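Uncharacterized protein MTH_862 (Methanothermobacter thermautotrophicus, PDB 2R47) is of unknown function, belongs to an archaeal protein family known as DUF2124, and forms an assembly of two chains in the crystal. Local coordinates at residues E69-Y73 with G74-G78; Y47-D51 with K52-F56; D127-R131 with A132-E136. All blocks are in the same frame, centred on the assembly; numbering follows the deposited sequence.

Overall arrangement
The three contacts are local turns spaced along one alpha/beta chain, met in the order contact 2, contact 1, contact 3. Contact 2 leads from helix 40-48 into strand 53-58, and contact 1 is the hairpin of strands 66-71 and 74-78. Strands 53-58 and 66-71 are neighbours in the sheet, and the two contacts touch where V70 CG2 lies 3.6 Å from R50 CB; their centres are about 10 Å apart. Both also meet the second subunit. Contact 3, a pair of short helices, lies on the opposite side of the chain's centre, about 31 Å from contact 1 and 26 Å from contact 2, centre to centre. A sulfate ion, probably from the crystallisation liquor, sits near M128.

Contact 1: residues E69-Y73 with G74-G78; sequences EVTEY and GVELG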
# COMPACT_ATOMS: atom_id res chain seq x y z
N GLU A 69 3.49 8.88 11.20
CA GLU A 69 2.72 9.01 12.44
C GLU A 69 1.31 8.43 12.35
O GLU A 69 0.63 8.62 11.34
CB GLU A 69 2.66 10.49 12.84
CG GLU A 69 4.02 11.00 13.35
CD GLU A 69 4.00 12.41 13.91
OE1 GLU A 69 3.04 13.18 13.68
OE2 GLU A 69 4.98 12.76 14.59
N VAL A 70 0.87 7.75 13.41
CA VAL A 70 -0.49 7.18 13.40
C VAL A 70 -1.55 8.24 13.75
O VAL A 70 -1.47 8.92 14.76
CB VAL A 70 -0.62 5.93 14.32
CG1 VAL A 70 -2.07 5.40 14.27
CG2 VAL A 70 0.31 4.83 13.87
N THR A 71 -2.55 8.39 12.89
CA THR A 71 -3.66 9.29 13.16
C THR A 71 -4.97 8.49 13.14
O THR A 71 -4.94 7.29 12.89
CB THR A 71 -3.72 10.43 12.11
OG1 THR A 71 -4.22 9.92 10.86
CG2 THR A 71 -2.32 11.02 11.84
N GLU A 72 -6.13 9.13 13.31
CA GLU A 72 -7.39 8.39 13.08
C GLU A 72 -7.62 7.90 11.65
O GLU A 72 -8.55 7.08 11.38
CB GLU A 72 -8.61 9.17 13.55
CG GLU A 72 -9.13 10.13 12.54
CD GLU A 72 -10.39 10.86 13.00
OE1 GLU A 72 -11.52 10.29 12.95
OE2 GLU A 72 -10.23 12.03 13.40
N TYR A 73 -6.78 8.37 10.72
CA TYR A 73 -6.88 7.94 9.33
C TYR A 73 -5.88 6.84 8.92
O TYR A 73 -5.96 6.29 7.79
CB TYR A 73 -6.74 9.15 8.40
CG TYR A 73 -7.98 10.07 8.40
CD1 TYR A 73 -9.01 9.90 7.48
CD2 TYR A 73 -8.10 11.11 9.33
CE1 TYR A 73 -10.16 10.76 7.48
CE2 TYR A 73 -9.23 11.92 9.36
CZ TYR A 73 -10.26 11.75 8.44
OH TYR A 73 -11.34 12.60 8.49
N GLY A 74 -4.97 6.49 9.82
CA GLY A 74 -3.93 5.53 9.52
C GLY A 74 -2.61 6.24 9.74
O GLY A 74 -2.51 7.12 10.60
N VAL A 75 -1.60 5.85 8.98
CA VAL A 75 -0.29 6.45 9.06
C VAL A 75 -0.21 7.60 8.08
O VAL A 75 -0.53 7.41 6.89
CB VAL A 75 0.80 5.40 8.73
CG1 VAL A 75 2.19 6.03 8.75
CG2 VAL A 75 0.72 4.27 9.74
N GLU A 76 0.16 8.77 8.59
CA GLU A 76 0.33 9.94 7.75
C GLU A 76 1.74 10.49 7.97
O GLU A 76 2.37 10.23 8.98
CB GLU A 76 -0.71 11.03 8.08
CG GLU A 76 -2.18 10.54 7.94
CD GLU A 76 -3.18 11.66 8.11
OE1 GLU A 76 -3.10 12.65 7.35
OE2 GLU A 76 -4.07 11.55 8.98
N LEU A 77 2.19 11.30 7.01
CA LEU A 77 3.49 11.95 7.10
C LEU A 77 3.44 13.14 8.04
O LEU A 77 2.49 13.92 8.00
CB LEU A 77 3.99 12.32 5.71
CG LEU A 77 4.33 11.16 4.78
CD1 LEU A 77 4.52 11.68 3.36
CD2 LEU A 77 5.60 10.48 5.24
N GLY A 78 4.43 13.24 8.92
CA GLY A 78 4.47 14.25 9.96
C GLY A 78 5.60 15.24 9.69
O GLY A 78 5.87 15.58 8.54
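A very short hydrogen bond, 2.5 Å from T71 OG1 to E76 OE2, ties the side chains of two residues on one face of a tight hairpin. The two side chains cross at about a right angle, and the carboxylate oxygen also rests against T71 CB and CG2. T71 holds OG1 between its backbone N and carbonyl carbon (chi1 74°), where the hydroxyl can serve both partners: it donates to E76 and accepts from Y73 N at 3.0 Å, an ST turn that steadies the bend. E76 reaches it with an extended chain, its OE2 coming 3.6 Å from Y73 CB, with the carboxylate plane steeply inclined to the tyrosine ring. The Y73 hydroxyl is bonded to K64 O of the second subunit. On the other face V70 CG2 meets V75 CG2 at 4.2 Å in the non-hydrogen-bonded pair. The flanking pairs carry the backbone bonds: E69 and E76 exchange two nearly straight ones, while T71 N gives a short, straight bond to G74 O (2.6 Å). The return bond, G74 N to T71 O, is longer at 3.2 Å and closes the type I turn. G74 has a positive phi of 121°; a CB there would run into Y73 O. The arrangement is a two-residue beta hairpin, E72 and Y73 forming the tip between antiparallel strands 66-71 and 74-78, the latter the outermost strand on that side of the chain's mixed sheet.

Contact 2: residues Y47-D51 with K52-F56; sequences YAVRD and KDNIF
The backbone leaves helix 40-48 through a type I beta turn from V49 to K52, closed by a bond of 2.9 Å from K52 N to V49 O, and then enters strand 53-58. V49 O takes a second donor, the side-chain amide of N54, whose ND2 lies 3.3 Å away with the oxygen close to the amide plane. The two donors approach from opposite faces of the V49 carbonyl plane, and neither lies on a lone pair. N54 sets CG anti to its own carbonyl carbon (chi1 -61°), which turns the amide back over the bend; its side chain crosses that of V49 at about a right angle, with V49 CG2 4.0 Å from ND2. The aliphatic part of K52 runs past V49, CD standing 4.0 Å from V49 CB, before the chain bends at chi4 (-48°). There NZ bonds to A26 O, while D51 OD2 is a long salt-bridge partner at 3.9 Å; the side chains of D51 and K52 lie side by side and point the same way. A water donates to D51 O and, weakly, to D53 OD1. From within the turn R50 reaches back to the helix end, NH1 donating to Y47 O at 2.9 Å and also lying over one face of the Y47 ring, toward its rim. I29 of strand 28-33, the parallel neighbour, packs against V49, K52 and N54, the turn being the return from helix to strand in a beta-alpha-beta crossover. The chemistry divides the work: one backbone carbonyl, gripped by a main-chain and a side-chain N-H, helps hold the bend, whereas the D51 carboxylate, at long salt-bridge range, probably adds only a modest electrostatic pull on an ammonium group already bonded to A26.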
# COMPACT_ATOMS: atom_id res chain seq x y z
N TYR A 47 2.59 0.95 9.73
CA TYR A 47 1.41 0.58 10.48
C TYR A 47 1.58 -0.74 11.23
O TYR A 47 1.19 -0.84 12.38
CB TYR A 47 0.14 0.48 9.59
CG TYR A 47 -1.12 0.38 10.46
CD1 TYR A 47 -1.56 1.48 11.21
CD2 TYR A 47 -1.84 -0.83 10.57
CE1 TYR A 47 -2.70 1.41 12.02
CE2 TYR A 47 -3.01 -0.92 11.39
CZ TYR A 47 -3.40 0.21 12.12
OH TYR A 47 -4.53 0.18 12.97
N ALA A 48 2.15 -1.74 10.58
CA ALA A 48 2.35 -3.05 11.20
C ALA A 48 3.30 -2.97 12.39
O ALA A 48 3.28 -3.84 13.26
CB ALA A 48 2.89 -4.05 10.14
N VAL A 49 4.20 -1.98 12.37
CA VAL A 49 5.14 -1.79 13.48
C VAL A 49 5.00 -0.40 14.08
O VAL A 49 6.00 0.23 14.44
CB VAL A 49 6.61 -2.10 13.09
CG1 VAL A 49 6.74 -3.58 12.70
CG2 VAL A 49 7.12 -1.17 11.93
N ARG A 50 3.75 0.03 14.30
CA ARG A 50 3.48 1.41 14.70
C ARG A 50 3.96 1.72 16.12
O ARG A 50 3.96 2.88 16.54
CB ARG A 50 1.98 1.70 14.58
CG ARG A 50 1.08 0.66 15.27
CD ARG A 50 -0.38 1.05 15.06
NE ARG A 50 -1.35 0.11 15.65
CZ ARG A 50 -1.64 -1.10 15.15
NH1 ARG A 50 -1.01 -1.53 14.06
NH2 ARG A 50 -2.56 -1.89 15.74
N ASP A 51 4.35 0.67 16.84
CA ASP A 51 4.99 0.83 18.16
C ASP A 51 6.38 1.47 18.08
O ASP A 51 6.95 1.97 19.10
CB ASP A 51 5.05 -0.53 18.90
CG ASP A 51 5.72 -1.66 18.08
OD1 ASP A 51 5.22 -2.05 17.01
OD2 ASP A 51 6.74 -2.19 18.56
N LYS A 52 6.99 1.41 16.90
CA LYS A 52 8.35 1.88 16.72
C LYS A 52 8.32 3.32 16.27
O LYS A 52 7.26 3.86 16.03
CB LYS A 52 9.06 1.02 15.68
CG LYS A 52 9.27 -0.39 16.21
CD LYS A 52 9.95 -1.24 15.20
CE LYS A 52 9.85 -2.72 15.61
NZ LYS A 52 10.23 -2.97 17.04
N ASP A 53 9.48 3.95 16.22
CA ASP A 53 9.55 5.33 15.72
C ASP A 53 10.00 5.20 14.25
O ASP A 53 11.12 4.78 13.94
CB ASP A 53 10.52 6.21 16.53
CG ASP A 53 9.85 6.91 17.74
OD1 ASP A 53 8.62 6.79 17.95
OD2 ASP A 53 10.58 7.61 18.49
N ASN A 54 9.09 5.56 13.33
CA ASN A 54 9.32 5.24 11.91
C ASN A 54 9.37 6.52 11.08
O ASN A 54 8.65 7.51 11.38
CB ASN A 54 8.15 4.43 11.40
CG ASN A 54 7.98 3.08 12.15
OD1 ASN A 54 8.97 2.41 12.40
ND2 ASN A 54 6.75 2.75 12.52
N ILE A 55 10.17 6.48 10.05
CA ILE A 55 10.25 7.62 9.12
C ILE A 55 10.23 7.15 7.65
O ILE A 55 10.59 6.00 7.35
CB ILE A 55 11.55 8.48 9.33
CG1 ILE A 55 12.81 7.69 8.96
CG2 ILE A 55 11.69 9.03 10.81
CD1 ILE A 55 14.17 8.53 9.12
N PHE A 56 9.87 8.09 6.75
CA PHE A 56 9.84 7.80 5.30
C PHE A 56 10.87 8.73 4.66
O PHE A 56 10.81 9.95 4.88
CB PHE A 56 8.48 8.10 4.71
CG PHE A 56 8.47 8.01 3.18
CD1 PHE A 56 8.73 6.77 2.57
CD2 PHE A 56 8.30 9.14 2.39
CE1 PHE A 56 8.78 6.64 1.18
CE2 PHE A 56 8.36 9.03 0.98
CZ PHE A 56 8.61 7.79 0.39
O HOH W 1 8.66 3.95 19.85

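Contact 3: residues D127-R131 with A132-E136; sequences DMFAR and AGWYE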
# COMPACT_ATOMS: atom_id res chain seq x y z
N ASP A 127 10.45 -9.68 -7.12
CA ASP A 127 11.90 -9.95 -7.09
C ASP A 127 12.74 -8.78 -7.61
O ASP A 127 13.80 -8.97 -8.21
CB ASP A 127 12.23 -11.22 -7.87
CG ASP A 127 13.35 -12.03 -7.25
OD1 ASP A 127 13.80 -11.75 -6.10
OD2 ASP A 127 13.78 -12.99 -7.95
N MET A 128 12.25 -7.56 -7.38
CA MET A 128 12.85 -6.39 -8.01
C MET A 128 14.32 -6.26 -7.67
O MET A 128 15.13 -5.95 -8.56
CB MET A 128 12.10 -5.12 -7.56
CG MET A 128 12.27 -3.93 -8.49
SD MET A 128 11.49 -4.16 -10.11
CE MET A 128 9.78 -4.49 -9.62
N PHE A 129 14.69 -6.42 -6.40
CA PHE A 129 16.08 -6.19 -6.07
C PHE A 129 17.05 -7.20 -6.71
O PHE A 129 18.12 -6.82 -7.20
CB PHE A 129 16.30 -6.18 -4.57
CG PHE A 129 15.75 -4.95 -3.91
CD1 PHE A 129 16.12 -3.70 -4.36
CD2 PHE A 129 14.90 -5.06 -2.82
CE1 PHE A 129 15.64 -2.51 -3.71
CE2 PHE A 129 14.41 -3.90 -2.18
CZ PHE A 129 14.78 -2.65 -2.65
N ALA A 130 16.72 -8.48 -6.62
CA ALA A 130 17.54 -9.52 -7.26
C ALA A 130 17.70 -9.22 -8.78
O ALA A 130 18.81 -9.28 -9.34
CB ALA A 130 16.87 -10.85 -7.10
N ARG A 131 16.59 -8.88 -9.40
CA ARG A 131 16.55 -8.64 -10.86
C ARG A 131 17.41 -7.44 -11.29
O ARG A 131 18.03 -7.45 -12.35
CB ARG A 131 15.11 -8.52 -11.33
CG ARG A 131 14.37 -9.85 -11.17
CD ARG A 131 12.88 -9.71 -11.34
NE ARG A 131 12.53 -9.12 -12.62
CZ ARG A 131 11.52 -8.27 -12.80
NH1 ARG A 131 10.78 -7.89 -11.74
NH2 ARG A 131 11.29 -7.79 -14.02
N ALA A 132 17.51 -6.44 -10.41
CA ALA A 132 18.29 -5.25 -10.68
C ALA A 132 19.81 -5.45 -10.45
O ALA A 132 20.63 -4.57 -10.74
CB ALA A 132 17.75 -4.11 -9.82
N GLY A 133 20.18 -6.61 -9.93
CA GLY A 133 21.58 -6.90 -9.57
C GLY A 133 21.94 -6.47 -8.15
O GLY A 133 23.12 -6.57 -7.74
N TRP A 134 20.95 -6.01 -7.37
CA TRP A 134 21.25 -5.33 -6.11
C TRP A 134 21.74 -6.26 -5.00
O TRP A 134 22.33 -5.78 -4.03
CB TRP A 134 20.12 -4.40 -5.62
CG TRP A 134 20.05 -3.08 -6.33
CD1 TRP A 134 20.53 -2.80 -7.59
CD2 TRP A 134 19.48 -1.86 -5.85
NE1 TRP A 134 20.28 -1.50 -7.91
CE2 TRP A 134 19.64 -0.89 -6.86
CE3 TRP A 134 18.84 -1.49 -4.66
CZ2 TRP A 134 19.17 0.42 -6.74
CZ3 TRP A 134 18.40 -0.16 -4.52
CH2 TRP A 134 18.55 0.76 -5.55
N TYR A 135 21.54 -7.58 -5.14
CA TYR A 135 22.07 -8.49 -4.12
C TYR A 135 23.59 -8.55 -4.22
O TYR A 135 24.26 -8.83 -3.23
CB TYR A 135 21.52 -9.92 -4.24
CG TYR A 135 20.05 -10.12 -3.90
CD1 TYR A 135 19.26 -9.08 -3.40
CD2 TYR A 135 19.46 -11.38 -4.07
CE1 TYR A 135 17.90 -9.28 -3.09
CE2 TYR A 135 18.12 -11.60 -3.73
CZ TYR A 135 17.35 -10.54 -3.26
OH TYR A 135 16.02 -10.77 -2.95
N GLU A 136 24.11 -8.29 -5.42
CA GLU A 136 25.57 -8.25 -5.62
C GLU A 136 26.18 -6.88 -5.33
O GLU A 136 27.35 -6.79 -4.98
CB GLU A 136 25.95 -8.76 -7.02
CG GLU A 136 25.43 -10.18 -7.25
CD GLU A 136 26.12 -10.89 -8.40
OE1 GLU A 136 27.31 -10.59 -8.66
OE2 GLU A 136 25.48 -11.76 -9.04
O HOH W 2 14.55 -9.34 -4.95
O HOH W 3 15.04 -13.06 -4.12
O HOH W 4 21.13 -9.41 -7.49
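A Schellman motif ends the short helix 128-131, and G133, the residue that leaves it, is also the N-cap position of helix 134-137. G133 takes a positive phi (88°), at which a side chain would be jammed against the preceding carbonyl. W134 N reaches back to F129 O at 2.9 Å and G133 N to A130 O at 3.1 Å. Beyond this reversal Y135 folds over the first helix: CG stands anti to its carbonyl carbon (chi1 -69°), which brings one ring face over A130. A130 CB makes a CH-pi contact there, 4.0 Å from the ring centroid, while F129 CB touches Y135 CE1 at 3.8 Å. Two waters join Y135 OH to D127 OD1, donating to the carboxylate; one of them also accepts from A130 N. A further water, held by A130 O and Y135 N, bridges the two backbones. Replacing Y135 with an alanine would probably uncover A130 CB and leave the two waters at D127 without their hydroxyl partner. The F129 and W134 side chains cross at a slant, yet the F129 ring and the six-membered ring of W134 are nearly parallel (22°) and widely offset, F129 CE1 lying 3.5 Å from W134 CE3. W134 then packs on I103 and V106 of helix 103-113, and the F129 ring meets that of F140. In the chain the helix pair follows strand 118-125 and precedes strand 142-154, with D127 N bonded to N145 of that strand and Y135 packing on L153 of the second subunit.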